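Local atomic coordinates of oxidoreductase, NAD-binding/iron-sulfur cluster-binding protein (Nitratireductor pacificus pht-3B, PDB entry 6ZXU), a protein that acts as a catabolic reductive dehalogenase, holding a cobalamin and two [4Fe-4S] clusters within a single chain. Residues Phe146-Gly151 with Met174-Ile179; Val498-Asp503 with Asn552-Gly557; Cys545-Pro550 with Arg661-Asp666. All coordinates share one frame; numbering follows the deposited sequence.

In the fold
Interaction 1 is core packing between a strand and a helix of the chain's first half; its centre lies about 38 Å from the centres of the other two, and the contact is mostly apolar packing. Interactions 2 and 3 sit together in the cofactor-bearing part, their centres about 13 Å apart. Both touch the same iron-sulfur cluster, and they meet directly where Ile554 and Phe556 pack on Cys545 and Ala546. Interaction 2 is buried and relies on a buried arginine, backbone carbonyls and bridging waters. Interaction 3 lies largely at the surface, where charged side chains of the cluster-binding helix 544-548 hold the later loop 661-666.

Interaction 1: residues Phe146-Gly151 with Met174-Ile179; sequences FAVQFG and MRCAEI
Phe146 and Val148 project from strand 142-149, an inner strand of a four-stranded antiparallel sheet, onto Arg175, Cys176 and Ile179 of helix 168-190, which lies against that sheet. The axes of strand 146-149 and helix segment 174-179 approach to 8.7 Å, their N-to-C directions 143° apart, in layered alpha/beta packing. Ile179 sets its CG2 methyl over one face of the Phe146 ring in a CH-pi contact, 3.8 Å from the ring centroid and displaced toward the rim. At the edge of that ring, CZ comes within 3.5 Å of the carbonyl oxygen O of Cys176. A chi1 of 63° sets CG between the backbone N and the carbonyl carbon, and the ring extends to the helix. Val148 spreads its two methyls: CG2 meets Cys176 SG at 3.9 Å and also CD1 of Ile179, while CG1 rests on the CG methylene of Arg175. The compact thiol of Cys176 suits this close approach, and SG also stands obliquely beside the Phe146 ring. Arg175 gives the sheet only its aliphatic root, while its NH2 makes a salt bridge with Glu458. The layers thus meet mainly by van der Waals packing, with the arginine charge paired on helix 445-469.

Interaction 2: residues Val498-Asp503 with Asn552-Gly557; sequences VSRIGD and NAISFG. With SF4 (iron/sulfur cluster), chain D.
Arg500 reaches across to Ser555 and Gly557, and its hydrogen bonds carry the contact. NH1 gives one bond to Gly557 O (2.9 Å), in the carbonyl plane and on a lone pair. A second runs from NH1 to Ser555 O at 2.8 Å, where the donor stands 42° above the carbonyl plane. CG lies anti to the backbone N (chi1 176°), and a bend at chi3 (-60°) turns NE out of line with the extended chain. Gly557 N in turn bonds to Ser555 OG, an ST turn that probably helps hold both carbonyls toward the one nitrogen.

Two waters extend the bonding. One donates to Arg500 O and accepts from Ser555 N, the water oxygen lying 3.0 Å from that nitrogen; the other bridges Arg500 NH2 and Gly557 O.

Apolar contacts are made by Ile554, whose CG2 lies 3.9 Å from Arg500 CG, while its CD1 lies a looser 4.3 Å from Ile501 CG2.

Against the cluster, Arg500 CB approaches sulfur S3 to 3.6 Å, and S3 lies at the edge of the guanidinium. Ile501 CG1 packs 3.7 Å from S2, and its backbone O bonds to cobalamin, so this loop lies between the two cofactors. Arg500 NH2 also donates to Cys539 O. Carbonyls and water thus satisfy a buried cation, and the charge of Arg500 would probably help stabilise the cluster's reduced state.

Interaction 3: residues Cys545-Pro550 with Arg661-Asp666; sequences CARECP and RDLSPD. With SF4 (iron/sulfur cluster), chain D; SF4 (iron/sulfur cluster), chain E.
The guanidinium of Arg661 carries Pro550 on one face, CB standing 3.7 Å above the plane and displaced toward the rim; the weakly hydrated face of a guanidinium can lie against CH groups while its N-H groups bond in plane. The charge itself is paired outside, NE with Asp441. The guanidinium of Arg547 is met at its edge instead, in plane, by Glu548 OE2 and by Leu663 CD2, the methyl lying 3.8 Å from NH2.

The carboxylate of Glu548 is the polar centre of the contact. Its OE2 takes Ser664 N on the syn lone pair at 2.8 Å, in a nearly straight bond (170°). The anti lone pair takes Arg547 NH2, at 2.9 Å, while Arg547 NE approaches OE2 from above the carboxylate plane. The other oxygen, OE1, accepts from Ser664 OG at 2.6 Å, again from above the plane, and pairs with Arg590.

Cys545, Cys549 and Pro550 belong to the CxxCxxCxxxCP motif of dicluster ferredoxins, Glu548 filling a variable position. As there, the third and fourth cysteines serve different clusters: Cys545 SG binds iron FE1 of one at 2.3 Å, and Cys549 SG binds iron FE4 of the other at the same distance.

An alanine in place of Glu548 would probably leave the amide and hydroxyl of Ser664 without their acceptors and Arg547 and Arg590 without this carboxylate, and set the loop 661-666 freer to move. Arg547 also forms a salt bridge to Asp627 through NH1, and its CG packs 3.6 Å from Pro665 O.

Interaction 1: residues Phe146-Gly151 with Met174-Ile179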
ATOM      1  N   PHE A 146       9.464 -15.669  10.060  1.00 16.94           N
ATOM      2  CA  PHE A 146       8.118 -15.107   9.971  1.00 16.48           C
ATOM      3  C   PHE A 146       7.194 -16.015   9.244  1.00 17.93           C
ATOM      4  O   PHE A 146       7.609 -16.809   8.409  1.00 19.44           O
ATOM      5  CB  PHE A 146       8.122 -13.733   9.386  1.00 16.62           C
ATOM      6  CG  PHE A 146       8.614 -13.701   7.982  1.00 18.21           C
ATOM      7  CD1 PHE A 146       7.718 -14.001   6.936  1.00 20.99           C
ATOM      8  CD2 PHE A 146       9.898 -13.330   7.686  1.00 20.24           C
ATOM      9  CE1 PHE A 146       8.150 -13.926   5.633  1.00 21.47           C
ATOM     10  CE2 PHE A 146      10.355 -13.325   6.356  1.00 23.55           C
ATOM     11  CZ  PHE A 146       9.480 -13.651   5.326  1.00 21.09           C
ATOM     12  N   ALA A 147       5.909 -15.940   9.592  1.00 17.77           N
ATOM     13  CA  ALA A 147       4.850 -16.741   8.972  1.00 19.07           C
ATOM     14  C   ALA A 147       3.904 -15.746   8.288  1.00 19.77           C
ATOM     15  O   ALA A 147       3.662 -14.623   8.757  1.00 20.55           O
ATOM     16  CB  ALA A 147       4.083 -17.570   9.953  1.00 20.27           C
ATOM     17  N   VAL A 148       3.392 -16.162   7.174  1.00 18.19           N
ATOM     18  CA  VAL A 148       2.259 -15.468   6.555  1.00 18.93           C
ATOM     19  C   VAL A 148       1.094 -16.432   6.547  1.00 17.12           C
ATOM     20  O   VAL A 148       1.186 -17.535   6.002  1.00 19.49           O
ATOM     21  CB  VAL A 148       2.638 -14.971   5.112  1.00 16.69           C
ATOM     22  CG1 VAL A 148       1.404 -14.448   4.334  1.00 16.42           C
ATOM     23  CG2 VAL A 148       3.693 -13.927   5.196  1.00 17.30           C
ATOM     24  N   GLN A 149      -0.059 -16.008   7.015  1.00 19.48           N
ATOM     25  CA  GLN A 149      -1.257 -16.856   6.965  1.00 18.70           C
ATOM     26  C   GLN A 149      -1.791 -17.075   5.559  1.00 19.85           C
ATOM     27  O   GLN A 149      -1.706 -16.218   4.706  1.00 20.54           O
ATOM     28  CB  GLN A 149      -2.380 -16.247   7.863  1.00 19.24           C
ATOM     29  CG  GLN A 149      -3.503 -17.247   8.070  1.00 21.78           C
ATOM     30  CD  GLN A 149      -4.516 -16.932   9.165  1.00 20.68           C
ATOM     31  OE1 GLN A 149      -5.221 -17.827   9.648  1.00 19.89           O
ATOM     32  NE2 GLN A 149      -4.647 -15.685   9.497  1.00 21.03           N
ATOM     33  N   PHE A 150      -2.325 -18.263   5.311  1.00 20.15           N
ATOM     34  CA  PHE A 150      -3.022 -18.546   4.086  1.00 22.48           C
ATOM     35  C   PHE A 150      -4.094 -17.526   3.886  1.00 21.30           C
ATOM     36  O   PHE A 150      -4.714 -17.080   4.851  1.00 22.16           O
ATOM     37  CB  PHE A 150      -3.730 -19.936   4.156  1.00 21.83           C
ATOM     38  CG  PHE A 150      -2.863 -21.099   3.766  1.00 20.48           C
ATOM     39  CD1 PHE A 150      -1.526 -20.994   3.716  1.00 21.79           C
ATOM     40  CD2 PHE A 150      -3.439 -22.339   3.518  1.00 24.06           C
ATOM     41  CE1 PHE A 150      -0.719 -22.077   3.395  1.00 23.86           C
ATOM     42  CE2 PHE A 150      -2.648 -23.423   3.189  1.00 21.99           C
ATOM     43  CZ  PHE A 150      -1.267 -23.294   3.142  1.00 23.77           C
ATOM     44  N   GLY A 151      -4.374 -17.227   2.622  1.00 21.67           N
ATOM     45  CA  GLY A 151      -5.532 -16.381   2.279  1.00 20.75           C
ATOM     46  C   GLY A 151      -6.844 -17.095   2.470  1.00 22.55           C
ATOM     47  O   GLY A 151      -6.935 -18.321   2.348  1.00 19.00           O
ATOM     48  N   MET A 174       4.830 -17.031  -2.302  1.00 21.10           N
ATOM     49  CA  MET A 174       5.184 -15.775  -3.017  1.00 21.13           C
ATOM     50  C   MET A 174       5.333 -14.582  -2.069  1.00 18.23           C
ATOM     51  O   MET A 174       6.292 -13.796  -2.140  1.00 19.34           O
ATOM     52  CB  MET A 174       4.101 -15.467  -4.099  1.00 19.37           C
ATOM     53  CG  MET A 174       4.368 -14.205  -4.868  1.00 22.25           C
ATOM     54  SD  MET A 174       2.910 -13.698  -5.876  1.00 24.48           S
ATOM     55  CE  MET A 174       1.650 -13.437  -4.567  1.00 25.75           C
ATOM     56  N   ARG A 175       4.362 -14.403  -1.206  1.00 19.84           N
ATOM     57  CA  ARG A 175       4.407 -13.321  -0.239  1.00 19.44           C
ATOM     58  C   ARG A 175       5.592 -13.512   0.712  1.00 19.98           C
ATOM     59  O   ARG A 175       6.225 -12.555   1.059  1.00 19.38           O
ATOM     60  CB  ARG A 175       3.060 -13.270   0.484  1.00 21.12           C
ATOM     61  CG  ARG A 175       2.919 -12.183   1.508  1.00 21.75           C
ATOM     62  CD  ARG A 175       3.034 -10.781   0.984  1.00 25.22           C
ATOM     63  NE  ARG A 175       2.365 -10.618  -0.337  1.00 27.38           N
ATOM     64  CZ  ARG A 175       1.045 -10.541  -0.516  1.00 28.71           C
ATOM     65  NH1 ARG A 175       0.204 -10.654   0.533  1.00 27.88           N
ATOM     66  NH2 ARG A 175       0.526 -10.411  -1.770  1.00 30.23           N
ATOM     67  N   CYS A 176       5.930 -14.760   1.084  1.00 22.16           N
ATOM     68  CA  CYS A 176       7.098 -15.039   1.945  1.00 19.68           C
ATOM     69  C   CYS A 176       8.416 -14.704   1.279  1.00 19.96           C
ATOM     70  O   CYS A 176       9.273 -14.068   1.881  1.00 19.30           O
ATOM     71  CB  CYS A 176       7.087 -16.460   2.409  1.00 21.56           C
ATOM     72  SG  CYS A 176       5.833 -16.765   3.641  1.00 23.50           S
ATOM     73  N   ALA A 177       8.540 -15.011  -0.001  1.00 19.98           N
ATOM     74  CA  ALA A 177       9.733 -14.660  -0.739  1.00 20.37           C
ATOM     75  C   ALA A 177       9.884 -13.183  -0.857  1.00 19.99           C
ATOM     76  O   ALA A 177      10.934 -12.636  -0.738  1.00 19.25           O
ATOM     77  CB  ALA A 177       9.658 -15.286  -2.094  1.00 19.30           C
ATOM     78  N   GLU A 178       8.780 -12.517  -1.152  1.00 24.09           N
ATOM     79  CA  GLU A 178       8.765 -11.073  -1.240  1.00 20.87           C
ATOM     80  C   GLU A 178       9.277 -10.421   0.032  1.00 19.14           C
ATOM     81  O   GLU A 178      10.193  -9.577   0.002  1.00 20.49           O
ATOM     82  CB  GLU A 178       7.315 -10.624  -1.443  1.00 26.57           C
ATOM     83  CG  GLU A 178       7.124  -9.119  -1.568  1.00 29.75           C
ATOM     84  CD  GLU A 178       5.831  -8.631  -0.859  1.00 39.90           C
ATOM     85  OE1 GLU A 178       4.691  -8.919  -1.330  1.00 36.95           O
ATOM     86  OE2 GLU A 178       5.926  -7.948   0.214  1.00 41.80           O
ATOM     87  N   ILE A 179       8.679 -10.761   1.167  1.00 17.75           N
ATOM     88  CA  ILE A 179       9.086 -10.212   2.461  1.00 16.92           C
ATOM     89  C   ILE A 179      10.542 -10.568   2.779  1.00 15.20           C
ATOM     90  O   ILE A 179      11.325  -9.725   3.173  1.00 13.92           O
ATOM     91  CB  ILE A 179       8.142 -10.697   3.603  1.00 17.06           C
ATOM     92  CG1 ILE A 179       6.736 -10.191   3.316  1.00 19.88           C
ATOM     93  CG2 ILE A 179       8.686 -10.256   4.948  1.00 15.80           C
ATOM     94  CD1 ILE A 179       5.696 -10.691   4.282  1.00 21.05           C
TER

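Interaction 2: residues Val498-Asp503 with Asn552-Gly557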
ATOM      1  N   VAL A 498     -13.555  12.881  -4.454  1.00 13.31           N
ATOM      2  CA  VAL A 498     -12.711  14.080  -4.526  1.00 14.89           C
ATOM      3  C   VAL A 498     -12.611  14.754  -3.158  1.00 13.88           C
ATOM      4  O   VAL A 498     -13.629  15.065  -2.517  1.00 13.10           O
ATOM      5  CB  VAL A 498     -13.298  15.062  -5.566  1.00 13.41           C
ATOM      6  CG1 VAL A 498     -12.711  16.456  -5.468  1.00 16.62           C
ATOM      7  CG2 VAL A 498     -13.021  14.491  -6.973  1.00 15.06           C
ATOM      8  N   SER A 499     -11.361  15.032  -2.719  1.00 15.21           N
ATOM      9  CA  SER A 499     -11.084  15.627  -1.433  1.00 12.76           C
ATOM     10  C   SER A 499     -10.288  16.941  -1.606  1.00 12.98           C
ATOM     11  O   SER A 499      -9.718  17.216  -2.648  1.00 11.48           O
ATOM     12  CB  SER A 499     -10.337  14.691  -0.509  1.00 12.85           C
ATOM     13  OG  SER A 499      -8.960  14.663  -0.835  1.00 14.96           O
ATOM     14  N   ARG A 500     -10.236  17.703  -0.517  1.00 12.71           N
ATOM     15  CA  ARG A 500      -9.454  18.955  -0.546  1.00 11.90           C
ATOM     16  C   ARG A 500      -7.982  18.702  -0.804  1.00 11.92           C
ATOM     17  O   ARG A 500      -7.304  19.486  -1.453  1.00 13.85           O
ATOM     18  CB  ARG A 500      -9.704  19.740   0.737  1.00 12.08           C
ATOM     19  CG  ARG A 500      -8.851  21.030   0.841  1.00 13.30           C
ATOM     20  CD  ARG A 500      -9.127  21.860   2.111  1.00 10.53           C
ATOM     21  NE  ARG A 500     -10.485  22.286   2.174  1.00 11.89           N
ATOM     22  CZ  ARG A 500     -11.046  23.265   1.484  1.00 12.89           C
ATOM     23  NH1 ARG A 500     -10.280  24.048   0.705  1.00 14.27           N
ATOM     24  NH2 ARG A 500     -12.307  23.517   1.660  1.00 14.54           N
ATOM     25  N   ILE A 501      -7.431  17.617  -0.334  1.00 11.81           N
ATOM     26  CA  ILE A 501      -6.016  17.298  -0.629  1.00 13.79           C
ATOM     27  C   ILE A 501      -5.641  17.540  -2.061  1.00 17.38           C
ATOM     28  O   ILE A 501      -4.656  18.164  -2.327  1.00 15.60           O
ATOM     29  CB  ILE A 501      -5.657  15.886  -0.158  1.00 12.34           C
ATOM     30  CG1 ILE A 501      -5.829  15.807   1.340  1.00 12.92           C
ATOM     31  CG2 ILE A 501      -4.261  15.543  -0.514  1.00 14.71           C
ATOM     32  CD1 ILE A 501      -5.548  14.408   2.012  1.00 13.26           C
ATOM     33  N   GLY A 502      -6.442  17.074  -2.998  1.00 16.16           N
ATOM     34  CA  GLY A 502      -6.359  17.560  -4.339  1.00 19.82           C
ATOM     35  C   GLY A 502      -6.196  16.471  -5.320  1.00 19.00           C
ATOM     36  O   GLY A 502      -7.175  16.092  -6.026  1.00 21.70           O
ATOM     37  N   ASP A 503      -4.986  15.938  -5.367  1.00 18.50           N
ATOM     38  CA  ASP A 503      -4.634  14.860  -6.271  1.00 15.55           C
ATOM     39  C   ASP A 503      -4.704  13.526  -5.576  1.00 16.71           C
ATOM     40  O   ASP A 503      -4.120  12.541  -6.051  1.00 20.07           O
ATOM     41  CB  ASP A 503      -3.178  15.086  -6.889  1.00 20.70           C
ATOM     42  CG  ASP A 503      -3.184  16.159  -8.123  1.00 26.68           C
ATOM     43  OD1 ASP A 503      -4.210  16.949  -8.294  1.00 24.05           O
ATOM     44  OD2 ASP A 503      -2.195  16.127  -8.969  1.00 21.76           O
ATOM     45  N   ASN A 552       2.485  24.669   1.875  1.00 15.67           N
ATOM     46  CA  ASN A 552       1.269  25.392   1.529  1.00 15.87           C
ATOM     47  C   ASN A 552       0.718  25.083   0.148  1.00 16.46           C
ATOM     48  O   ASN A 552       0.230  25.968  -0.544  1.00 14.54           O
ATOM     49  CB  ASN A 552       1.432  26.897   1.687  1.00 21.17           C
ATOM     50  CG  ASN A 552       2.056  27.267   3.022  1.00 24.06           C
ATOM     51  OD1 ASN A 552       1.614  26.814   4.119  1.00 22.95           O
ATOM     52  ND2 ASN A 552       3.150  28.017   2.935  1.00 25.93           N
ATOM     53  N   ALA A 553       0.835  23.823  -0.275  1.00 14.88           N
ATOM     54  CA  ALA A 553       0.450  23.460  -1.628  1.00 14.72           C
ATOM     55  C   ALA A 553      -1.058  23.176  -1.712  1.00 14.57           C
ATOM     56  O   ALA A 553      -1.614  23.196  -2.785  1.00 15.14           O
ATOM     57  CB  ALA A 553       1.244  22.244  -2.083  1.00 15.08           C
ATOM     58  N   ILE A 554      -1.743  22.887  -0.601  1.00 13.92           N
ATOM     59  CA  ILE A 554      -3.172  22.502  -0.643  1.00 14.73           C
ATOM     60  C   ILE A 554      -4.019  23.761  -0.592  1.00 14.84           C
ATOM     61  O   ILE A 554      -3.795  24.634   0.232  1.00 16.23           O
ATOM     62  CB  ILE A 554      -3.485  21.476   0.489  1.00 14.08           C
ATOM     63  CG1 ILE A 554      -2.683  20.212   0.226  1.00 13.43           C
ATOM     64  CG2 ILE A 554      -4.971  21.249   0.626  1.00 13.98           C
ATOM     65  CD1 ILE A 554      -2.780  19.184   1.304  1.00 15.60           C
ATOM     66  N   SER A 555      -5.057  23.804  -1.423  1.00 13.79           N
ATOM     67  CA  SER A 555      -5.994  24.918  -1.440  1.00 13.81           C
ATOM     68  C   SER A 555      -6.875  25.074  -0.205  1.00 15.26           C
ATOM     69  O   SER A 555      -7.500  24.126   0.269  1.00 16.14           O
ATOM     70  CB  SER A 555      -6.866  24.850  -2.682  1.00 15.51           C
ATOM     71  OG  SER A 555      -7.820  25.911  -2.672  1.00 17.17           O
ATOM     72  N   PHE A 556      -6.889  26.276   0.346  1.00 16.01           N
ATOM     73  CA  PHE A 556      -7.807  26.731   1.390  1.00 14.61           C
ATOM     74  C   PHE A 556      -9.081  27.290   0.817  1.00 14.95           C
ATOM     75  O   PHE A 556      -9.958  27.688   1.569  1.00 15.68           O
ATOM     76  CB  PHE A 556      -7.175  27.855   2.235  1.00 14.86           C
ATOM     77  CG  PHE A 556      -6.100  27.417   3.157  1.00 14.15           C
ATOM     78  CD1 PHE A 556      -4.826  27.420   2.777  1.00 16.25           C
ATOM     79  CD2 PHE A 556      -6.397  27.122   4.455  1.00 17.43           C
ATOM     80  CE1 PHE A 556      -3.824  27.042   3.662  1.00 19.04           C
ATOM     81  CE2 PHE A 556      -5.418  26.747   5.350  1.00 18.35           C
ATOM     82  CZ  PHE A 556      -4.118  26.720   4.954  1.00 20.05           C
ATOM     83  N   GLY A 557      -9.238  27.256  -0.482  1.00 15.21           N
ATOM     84  CA  GLY A 557     -10.379  27.892  -1.129  1.00 16.11           C
ATOM     85  C   GLY A 557     -11.386  26.906  -1.730  1.00 18.60           C
ATOM     86  O   GLY A 557     -11.506  25.791  -1.281  1.00 16.13           O
TER
HETATM   87 FE1  SF4 D 701      -8.441  17.913   3.991  1.00 12.69          FE
HETATM   88 FE2  SF4 D 701     -10.266  17.901   6.120  1.00 13.05          FE
HETATM   89 FE3  SF4 D 701      -9.391  15.551   5.108  1.00 12.96          FE
HETATM   90 FE4  SF4 D 701     -11.045  17.070   3.558  1.00 12.02          FE
HETATM   91  S1  SF4 D 701     -11.453  16.117   5.585  1.00 14.73           S
HETATM   92  S2  SF4 D 701      -9.194  16.092   2.917  1.00 14.46           S
HETATM   93  S3  SF4 D 701     -10.278  19.081   4.203  1.00 13.68           S
HETATM   94  S4  SF4 D 701      -8.224  17.194   6.111  1.00 15.42           S
HETATM   95  O   HOH W   1      -5.937  21.345  -2.907  1.00 13.35           O
HETATM   96  O   HOH W   2     -14.121  24.787  -0.094  1.00 23.76           O

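Interaction 3: residues Cys545-Pro550 with Arg661-Asp666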
ATOM      1  N   CYS A 545      -5.700  19.473   6.365  1.00 12.86           N
ATOM      2  CA  CYS A 545      -4.656  19.129   5.436  1.00 12.68           C
ATOM      3  C   CYS A 545      -3.985  20.401   4.931  1.00 14.07           C
ATOM      4  O   CYS A 545      -2.763  20.417   4.831  1.00 14.32           O
ATOM      5  CB  CYS A 545      -5.210  18.310   4.270  1.00 10.61           C
ATOM      6  SG  CYS A 545      -6.629  19.100   3.363  1.00 13.52           S
ATOM      7  N   ALA A 546      -4.765  21.386   4.502  1.00 13.14           N
ATOM      8  CA  ALA A 546      -4.200  22.623   4.019  1.00 14.13           C
ATOM      9  C   ALA A 546      -3.286  23.321   5.060  1.00 14.41           C
ATOM     10  O   ALA A 546      -2.212  23.825   4.735  1.00 14.17           O
ATOM     11  CB  ALA A 546      -5.339  23.542   3.565  1.00 15.89           C
ATOM     12  N   ARG A 547      -3.725  23.369   6.284  1.00 16.64           N
ATOM     13  CA  ARG A 547      -2.998  23.982   7.366  1.00 15.20           C
ATOM     14  C   ARG A 547      -1.749  23.281   7.688  1.00 17.12           C
ATOM     15  O   ARG A 547      -0.762  23.912   8.036  1.00 18.84           O
ATOM     16  CB  ARG A 547      -3.870  23.970   8.609  1.00 19.03           C
ATOM     17  CG  ARG A 547      -3.347  24.776   9.804  1.00 20.75           C
ATOM     18  CD  ARG A 547      -4.290  24.560  10.971  1.00 21.33           C
ATOM     19  NE  ARG A 547      -3.997  23.298  11.599  1.00 20.51           N
ATOM     20  CZ  ARG A 547      -4.897  22.485  12.121  1.00 21.38           C
ATOM     21  NH1 ARG A 547      -6.170  22.773  12.014  1.00 22.02           N
ATOM     22  NH2 ARG A 547      -4.505  21.351  12.705  1.00 19.28           N
ATOM     23  N   GLU A 548      -1.699  21.947   7.495  1.00 14.41           N
ATOM     24  CA  GLU A 548      -0.551  21.188   7.903  1.00 14.57           C
ATOM     25  C   GLU A 548       0.453  20.922   6.841  1.00 14.24           C
ATOM     26  O   GLU A 548       1.460  20.292   7.089  1.00 15.28           O
ATOM     27  CB  GLU A 548      -0.996  19.895   8.544  1.00 15.37           C
ATOM     28  CG  GLU A 548      -1.809  20.054   9.839  1.00 17.72           C
ATOM     29  CD  GLU A 548      -1.019  20.737  10.999  1.00 22.05           C
ATOM     30  OE1 GLU A 548       0.258  20.789  10.941  1.00 24.29           O
ATOM     31  OE2 GLU A 548      -1.698  21.238  11.881  1.00 21.69           O
ATOM     32  N   CYS A 549       0.193  21.348   5.625  1.00 15.43           N
ATOM     33  CA  CYS A 549       1.094  21.018   4.491  1.00 16.35           C
ATOM     34  C   CYS A 549       2.390  21.850   4.657  1.00 18.10           C
ATOM     35  O   CYS A 549       2.259  23.074   4.687  1.00 13.95           O
ATOM     36  CB  CYS A 549       0.474  21.394   3.103  1.00 17.32           C
ATOM     37  SG  CYS A 549       1.632  21.267   1.726  1.00 15.20           S
ATOM     38  N   PRO A 550       3.579  21.209   4.735  1.00 15.74           N
ATOM     39  CA  PRO A 550       4.834  21.968   4.918  1.00 18.65           C
ATOM     40  C   PRO A 550       5.133  23.020   3.862  1.00 22.39           C
ATOM     41  O   PRO A 550       5.811  23.975   4.174  1.00 22.20           O
ATOM     42  CB  PRO A 550       5.909  20.910   4.892  1.00 18.00           C
ATOM     43  CG  PRO A 550       5.171  19.607   5.188  1.00 18.51           C
ATOM     44  CD  PRO A 550       3.812  19.770   4.655  1.00 15.57           C
ATOM     45  N   ARG A 661       7.311  17.224  13.056  1.00 20.75           N
ATOM     46  CA  ARG A 661       6.282  18.225  13.058  1.00 22.04           C
ATOM     47  C   ARG A 661       5.136  17.847  13.991  1.00 24.87           C
ATOM     48  O   ARG A 661       4.746  16.695  14.133  1.00 23.41           O
ATOM     49  CB  ARG A 661       5.776  18.393  11.601  1.00 20.96           C
ATOM     50  CG  ARG A 661       6.844  18.874  10.682  1.00 21.61           C
ATOM     51  CD  ARG A 661       6.260  19.202   9.329  1.00 21.34           C
ATOM     52  NE  ARG A 661       7.316  19.449   8.425  1.00 21.14           N
ATOM     53  CZ  ARG A 661       7.822  20.641   8.207  1.00 28.31           C
ATOM     54  NH1 ARG A 661       7.360  21.694   8.874  1.00 28.86           N
ATOM     55  NH2 ARG A 661       8.778  20.804   7.332  1.00 29.29           N
ATOM     56  N   ASP A 662       4.574  18.880  14.591  1.00 29.80           N
ATOM     57  CA  ASP A 662       3.410  18.782  15.451  1.00 32.68           C
ATOM     58  C   ASP A 662       2.303  19.615  14.819  1.00 31.85           C
ATOM     59  O   ASP A 662       2.561  20.392  13.869  1.00 35.38           O
ATOM     60  CB  ASP A 662       3.801  19.388  16.821  1.00 35.12           C
ATOM     61  CG  ASP A 662       5.004  18.627  17.479  1.00 44.04           C
ATOM     62  OD1 ASP A 662       5.107  17.361  17.342  1.00 34.53           O
ATOM     63  OD2 ASP A 662       5.820  19.326  18.142  1.00 49.91           O
ATOM     64  N   LEU A 663       1.129  19.546  15.407  1.00 26.42           N
ATOM     65  CA  LEU A 663       0.027  20.358  14.913  1.00 27.29           C
ATOM     66  C   LEU A 663       0.422  21.825  14.785  1.00 29.59           C
ATOM     67  O   LEU A 663       1.263  22.268  15.560  1.00 36.60           O
ATOM     68  CB  LEU A 663      -1.128  20.166  15.796  1.00 26.32           C
ATOM     69  CG  LEU A 663      -1.689  18.741  15.718  1.00 30.93           C
ATOM     70  CD1 LEU A 663      -2.582  18.445  16.911  1.00 32.68           C
ATOM     71  CD2 LEU A 663      -2.536  18.592  14.456  1.00 38.56           C
ATOM     72  N   SER A 664      -0.094  22.520  13.771  1.00 27.54           N
ATOM     73  CA  SER A 664       0.221  23.926  13.456  1.00 29.32           C
ATOM     74  C   SER A 664      -0.955  24.795  13.798  1.00 30.62           C
ATOM     75  O   SER A 664      -2.081  24.332  13.865  1.00 30.95           O
ATOM     76  CB  SER A 664       0.539  24.108  11.954  1.00 30.68           C
ATOM     77  OG  SER A 664       1.401  23.108  11.513  1.00 31.78           O
ATOM     78  N   PRO A 665      -0.707  26.079  13.997  1.00 34.27           N
ATOM     79  CA  PRO A 665      -1.816  26.978  14.280  1.00 37.15           C
ATOM     80  C   PRO A 665      -2.512  27.458  13.003  1.00 34.57           C
ATOM     81  O   PRO A 665      -1.976  27.362  11.912  1.00 32.73           O
ATOM     82  CB  PRO A 665      -1.131  28.178  14.939  1.00 39.28           C
ATOM     83  CG  PRO A 665       0.184  28.223  14.225  1.00 40.99           C
ATOM     84  CD  PRO A 665       0.592  26.778  14.061  1.00 41.03           C
ATOM     85  N   ASP A 666      -3.726  27.947  13.198  1.00 38.17           N
ATOM     86  CA  ASP A 666      -4.488  28.520  12.126  1.00 43.94           C
ATOM     87  C   ASP A 666      -3.736  29.532  11.333  1.00 49.15           C
ATOM     88  O   ASP A 666      -2.860  30.218  11.872  1.00 45.26           O
ATOM     89  CB  ASP A 666      -5.720  29.213  12.662  1.00 49.94           C
ATOM     90  CG  ASP A 666      -6.849  28.332  12.627  1.00 56.23           C
ATOM     91  OD1 ASP A 666      -6.763  27.287  13.324  1.00 64.09           O
ATOM     92  OD2 ASP A 666      -7.762  28.650  11.814  1.00 65.01           O
TER
HETATM   93 FE1  SF4 D 701      -8.441  17.913   3.991  1.00 12.69          FE
HETATM   94 FE2  SF4 D 701     -10.266  17.901   6.120  1.00 13.05          FE
HETATM   95 FE3  SF4 D 701      -9.391  15.551   5.108  1.00 12.96          FE
HETATM   96 FE4  SF4 D 701     -11.045  17.070   3.558  1.00 12.02          FE
HETATM   97  S1  SF4 D 701     -11.453  16.117   5.585  1.00 14.73           S
HETATM   98  S2  SF4 D 701      -9.194  16.092   2.917  1.00 14.46           S
HETATM   99  S3  SF4 D 701     -10.278  19.081   4.203  1.00 13.68           S
HETATM  100  S4  SF4 D 701      -8.224  17.194   6.111  1.00 15.42           S
HETATM  101 FE1  SF4 E 702       2.650  17.377  -0.921  1.00 14.59          FE
HETATM  102 FE2  SF4 E 702       3.433  16.804   1.675  1.00 15.43          FE
HETATM  103 FE3  SF4 E 702       0.749  16.547   0.948  1.00 14.06          FE
HETATM  104 FE4  SF4 E 702       1.928  19.019   1.181  1.00 16.30          FE
HETATM  105  S1  SF4 E 702       1.622  17.520   2.768  1.00 17.80           S
HETATM  106  S2  SF4 E 702       0.608  18.260  -0.485  1.00 17.65           S
HETATM  107  S3  SF4 E 702       4.027  18.553   0.449  1.00 18.06           S
HETATM  108  S4  SF4 E 702       2.486  15.436   0.109  1.00 17.87           S